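Long-range contacts in mandelate racemase/muconate lactonizing enzyme family protein (Roseovarius nubinhibens ISM, PDB 3U4F), which binds magnesium and probably acts as a hydro-lyase of the mandelate racemase/muconate lactonizing enzyme group in the enolase superfamily: residues A[313-318]-A[332-337]; A[278-283]-A[305-310]. All blocks are in the same frame, centred on the assembly; numbering follows the deposited sequence.

Contact 1 (A[313-318]-A[332-337]). With GAI (guanidine), chain F.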
# COMPACT_ATOMS: atom_id res chain seq x y z
N LEU A 313 4.54 2.11 21.91
CA LEU A 313 4.67 3.59 21.99
C LEU A 313 3.62 4.39 21.21
O LEU A 313 3.51 5.61 21.38
CB LEU A 313 6.08 4.07 21.61
CG LEU A 313 7.20 3.63 22.57
CD1 LEU A 313 8.51 4.10 22.03
CD2 LEU A 313 6.93 4.27 23.93
N VAL A 314 2.83 3.72 20.37
CA VAL A 314 1.83 4.42 19.58
C VAL A 314 0.88 5.23 20.47
O VAL A 314 0.54 6.35 20.13
CB VAL A 314 1.05 3.45 18.62
CG1 VAL A 314 0.15 2.49 19.43
CG2 VAL A 314 0.26 4.24 17.59
N THR A 315 0.55 4.69 21.64
CA THR A 315 -0.32 5.43 22.57
C THR A 315 0.35 6.71 23.10
O THR A 315 -0.26 7.81 23.07
CB THR A 315 -0.89 4.50 23.64
OG1 THR A 315 -1.65 3.48 22.97
CG2 THR A 315 -1.81 5.23 24.59
N LEU A 316 1.60 6.58 23.53
CA LEU A 316 2.37 7.73 24.00
C LEU A 316 2.56 8.79 22.93
O LEU A 316 2.41 10.00 23.20
CB LEU A 316 3.75 7.28 24.54
CG LEU A 316 4.66 8.40 25.09
CD1 LEU A 316 3.92 9.22 26.21
CD2 LEU A 316 5.94 7.78 25.63
N PHE A 317 2.87 8.36 21.70
CA PHE A 317 3.05 9.31 20.60
C PHE A 317 1.77 10.11 20.39
O PHE A 317 1.82 11.32 20.14
CB PHE A 317 3.39 8.60 19.29
CG PHE A 317 4.72 7.83 19.29
CD1 PHE A 317 5.75 8.13 20.17
CD2 PHE A 317 4.91 6.80 18.37
CE1 PHE A 317 6.98 7.39 20.15
CE2 PHE A 317 6.14 6.07 18.32
CZ PHE A 317 7.18 6.38 19.19
N THR A 318 0.63 9.43 20.50
CA THR A 318 -0.67 10.07 20.33
C THR A 318 -0.96 11.06 21.48
O THR A 318 -1.49 12.16 21.25
CB THR A 318 -1.77 9.01 20.28
OG1 THR A 318 -1.48 8.06 19.22
CG2 THR A 318 -3.12 9.66 20.03
N LEU A 332 -8.05 10.27 24.08
CA LEU A 332 -7.04 9.29 23.70
C LEU A 332 -7.66 7.89 23.69
O LEU A 332 -8.20 7.47 24.71
CB LEU A 332 -5.95 9.34 24.78
CG LEU A 332 -4.86 8.27 24.71
CD1 LEU A 332 -3.92 8.63 23.57
CD2 LEU A 332 -4.11 8.16 26.05
N GLU A 333 -7.53 7.16 22.58
CA GLU A 333 -7.86 5.73 22.58
C GLU A 333 -6.91 4.96 23.48
O GLU A 333 -5.70 4.99 23.28
CB GLU A 333 -7.78 5.14 21.17
CG GLU A 333 -8.23 3.68 21.23
CD GLU A 333 -8.46 3.05 19.89
OE1 GLU A 333 -7.98 3.60 18.88
OE2 GLU A 333 -9.13 1.99 19.88
N PHE A 334 -7.45 4.26 24.47
CA PHE A 334 -6.63 3.58 25.45
C PHE A 334 -7.09 2.15 25.55
O PHE A 334 -8.13 1.86 26.14
CB PHE A 334 -6.72 4.25 26.82
CG PHE A 334 -5.67 3.74 27.79
CD1 PHE A 334 -4.40 4.32 27.84
CD2 PHE A 334 -5.96 2.66 28.63
CE1 PHE A 334 -3.42 3.83 28.71
CE2 PHE A 334 -4.97 2.14 29.50
CZ PHE A 334 -3.73 2.73 29.55
N SER A 335 -6.30 1.24 24.97
CA SER A 335 -6.67 -0.19 25.01
C SER A 335 -6.70 -0.74 26.45
O SER A 335 -5.72 -0.61 27.21
CB SER A 335 -5.70 -1.06 24.20
OG SER A 335 -6.09 -2.43 24.36
N ILE A 336 -7.82 -1.35 26.81
CA ILE A 336 -7.96 -1.94 28.12
C ILE A 336 -7.78 -3.48 28.14
O ILE A 336 -8.07 -4.14 29.15
CB ILE A 336 -9.25 -1.47 28.86
CG1 ILE A 336 -10.52 -1.61 27.99
CG2 ILE A 336 -9.05 -0.03 29.38
CD1 ILE A 336 -10.92 -3.05 27.66
N GLU A 337 -7.26 -4.05 27.06
CA GLU A 337 -7.07 -5.51 27.02
C GLU A 337 -5.91 -5.92 27.93
O GLU A 337 -4.95 -5.18 28.06
CB GLU A 337 -6.88 -5.99 25.59
CG GLU A 337 -8.07 -5.64 24.64
CD GLU A 337 -9.42 -6.22 25.07
OE1 GLU A 337 -9.41 -7.16 25.89
OE2 GLU A 337 -10.47 -5.76 24.58
C GAI F . -9.90 0.81 16.77
N1 GAI F . -9.31 0.32 17.83
N2 GAI F . -10.20 0.08 15.63
N3 GAI F . -10.21 2.11 16.71
O HOH W 1 -4.19 2.15 23.46

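Contact 2 (A[278-283]-A[305-310]). With GAI (guanidine), chain F.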
# COMPACT_ATOMS: atom_id res chain seq x y z
N GLN A 278 -9.28 10.10 12.09
CA GLN A 278 -8.62 9.19 13.01
C GLN A 278 -7.35 8.55 12.41
O GLN A 278 -7.25 7.36 12.32
CB GLN A 278 -9.58 8.08 13.47
CG GLN A 278 -10.79 8.65 14.17
CD GLN A 278 -11.62 7.55 14.76
OE1 GLN A 278 -12.35 6.90 14.04
NE2 GLN A 278 -11.50 7.34 16.08
N PRO A 279 -6.35 9.37 12.08
CA PRO A 279 -5.06 8.79 11.64
C PRO A 279 -4.41 7.93 12.74
O PRO A 279 -4.67 8.13 13.94
CB PRO A 279 -4.20 10.03 11.36
CG PRO A 279 -4.79 11.10 12.23
CD PRO A 279 -6.29 10.84 12.18
N ASP A 280 -3.62 6.94 12.34
CA ASP A 280 -2.78 6.20 13.29
C ASP A 280 -1.41 6.75 12.95
O ASP A 280 -1.00 6.70 11.79
CB ASP A 280 -2.85 4.69 13.02
CG ASP A 280 -1.90 3.88 13.92
OD1 ASP A 280 -2.37 3.12 14.79
OD2 ASP A 280 -0.66 3.99 13.73
N ILE A 281 -0.72 7.29 13.94
CA ILE A 281 0.55 7.98 13.68
C ILE A 281 1.57 7.05 13.01
O ILE A 281 2.33 7.50 12.14
CB ILE A 281 1.12 8.53 14.98
CG1 ILE A 281 0.25 9.69 15.51
CG2 ILE A 281 2.58 9.00 14.80
CD1 ILE A 281 0.74 10.13 17.00
N LEU A 282 1.61 5.79 13.41
CA LEU A 282 2.59 4.89 12.84
C LEU A 282 2.17 4.25 11.51
O LEU A 282 3.03 4.03 10.64
CB LEU A 282 3.06 3.87 13.87
CG LEU A 282 3.62 4.49 15.18
CD1 LEU A 282 4.09 3.39 16.14
CD2 LEU A 282 4.77 5.49 14.89
N TYR A 283 0.88 3.97 11.31
CA TYR A 283 0.39 3.53 9.99
C TYR A 283 0.58 4.60 8.92
O TYR A 283 0.89 4.31 7.77
CB TYR A 283 -1.09 3.12 10.01
CG TYR A 283 -1.43 1.86 10.83
CD1 TYR A 283 -0.46 0.88 11.10
CD2 TYR A 283 -2.75 1.63 11.28
CE1 TYR A 283 -0.78 -0.29 11.81
CE2 TYR A 283 -3.07 0.47 12.05
CZ TYR A 283 -2.07 -0.48 12.31
OH TYR A 283 -2.35 -1.65 13.02
N THR A 305 -8.94 12.60 16.33
CA THR A 305 -8.96 11.65 17.44
C THR A 305 -8.24 10.39 16.95
O THR A 305 -8.85 9.49 16.40
CB THR A 305 -10.43 11.33 17.87
OG1 THR A 305 -11.02 12.53 18.36
CG2 THR A 305 -10.46 10.31 19.00
N PRO A 306 -6.91 10.34 17.13
CA PRO A 306 -6.13 9.28 16.47
C PRO A 306 -6.43 7.88 16.98
O PRO A 306 -6.94 7.70 18.07
CB PRO A 306 -4.67 9.66 16.81
CG PRO A 306 -4.72 11.14 16.95
CD PRO A 306 -6.02 11.33 17.74
N HIS A 307 -6.08 6.89 16.15
CA HIS A 307 -6.22 5.50 16.50
C HIS A 307 -4.94 5.09 17.19
O HIS A 307 -3.83 5.41 16.76
CB HIS A 307 -6.39 4.70 15.20
CG HIS A 307 -6.19 3.23 15.35
ND1 HIS A 307 -4.98 2.62 15.11
CD2 HIS A 307 -7.06 2.24 15.66
CE1 HIS A 307 -5.11 1.31 15.27
NE2 HIS A 307 -6.36 1.05 15.60
N CYS A 308 -5.08 4.37 18.27
CA CYS A 308 -3.89 3.76 18.86
C CYS A 308 -4.39 2.62 19.63
O CYS A 308 -5.05 2.82 20.66
CB CYS A 308 -3.03 4.73 19.71
SG CYS A 308 -3.82 5.97 20.67
N ALA A 309 -4.08 1.42 19.15
CA ALA A 309 -4.78 0.22 19.59
C ALA A 309 -3.97 -0.79 20.43
O ALA A 309 -4.40 -1.92 20.65
CB ALA A 309 -5.42 -0.45 18.41
N ASN A 310 -2.78 -0.39 20.87
CA ASN A 310 -2.09 -1.17 21.87
C ASN A 310 -1.18 -0.24 22.65
O ASN A 310 -1.08 0.95 22.32
CB ASN A 310 -1.29 -2.30 21.26
CG ASN A 310 -0.36 -1.82 20.21
OD1 ASN A 310 0.57 -1.06 20.48
ND2 ASN A 310 -0.61 -2.24 18.98
C GAI F . -9.90 0.81 16.77
N1 GAI F . -9.31 0.32 17.83
N2 GAI F . -10.20 0.08 15.63
N3 GAI F . -10.21 2.11 16.71
O HOH W 2 -2.03 1.42 16.78
O HOH W 3 -1.93 7.37 16.49

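Contact 1 (A[313-318]-A[332-337])
The methyl CG2 of T315 sits at the centre of this contact, 4.0 Å from L332 CD2 and 4.1 Å from the backbone oxygen E333 O, with F334 CD1 slightly farther off and met obliquely. T315 and L332 cross at nearly a right angle, each giving a methyl to the junction. The other branch of L332 turns to the next helical level: its CD1 lies 3.8 Å from T318 CG2 and also packs on the backbone oxygen of T315. L332 reaches both threonines because its CG is anti to the backbone N (chi1 172°), which brings the two methyls towards the helix. No direct hydrogen bond joins the segments, but one water does: it donates to T315 OG1 at 2.9 Å and also to E333 O, and accepts from S335 N. T315 OG1 also hydrogen-bonds to N310 O.

In the TIM barrel of the enolase superfamily, helix 313-322 covers strand 332-335, which follows it in the chain, the axes of the short segments running nearly antiparallel (159°) and 8.9 Å apart. Strand 332-335 in turn runs parallel to strand 132-139 and hydrogen-bonds to it.

T318 OG1 turns back on its own helix and bonds to V314 O at 2.8 Å, joining T318 N on that oxygen from the opposite face of the carbonyl plane; its methyl is then left to face L332. E333, between the two hydrophobic residues of the strand, sends an extended side chain into the ligand pocket, where OE2 accepts from N1 of guanidine at 2.7 Å. C308 N donates to OE1, and S139 OG hydrogen-bonds to OE2, the oxygen that also takes the guanidine, while K167 and R169 make long, weak ion pairs with OE2.

Contact 2 (A[278-283]-A[305-310])
D280 OD1 is gripped by H307 ND1 at 2.7 Å and by a water at 2.6 Å that also accepts from A309 N. In this His-carboxylate hydrogen bond the ring N-H meets the anti lone pair of OD1, which lies almost in the imidazole plane, although the carboxylate itself is turned 44° from that ring. OD2 caps the short, weakly bonded helix that begins about I281: with D280 as N-cap, it accepts from Y283 N at 2.9 Å and more weakly from L282 N, so both carboxylate oxygens are held. The H307 backbone is tied too, its N donating to P279 O at 2.9 Å and its O accepting from a second water bound to I281 N. With its CG anti to the backbone N (chi1 165°), H307 lines the guanidine pocket beside E257 of the magnesium site, CD2 coming 3.3 Å from guanidine N3. Y283 lies near-parallel to the imidazole but slid aside. Replacing H307 by an alanine is likely to leave D280 OD1 without its imidazole donor and open a gap beside the guanidine. Following strand 276-277, segment 278-283 rests through P279 and I281 on T290 of helix 287-299, while I281 and P306 meet T318 of helix 313-322.

Contact 2 closes before contact 1 opens along the chain; their centres are about 8 Å apart, and segment 305-310 is the piece that joins them. It does so through the two probable hydrogen bonds T315 OG1 to N310 O (2.7 Å) and C308 N to E333 OE1 (3.1 Å), and T318 OG1 packs on C308 SG at 3.5 Å. The loop of contact 2 is thus pinned to the helix and to the strand of contact 1. Each contact supplies one pocket residue, E333 from contact 1 and H307 from contact 2, and both touch the guanidine. Their side chains lie about 5 Å and about 4 Å, respectively, from the magnesium ion held by D205, E231 and E257.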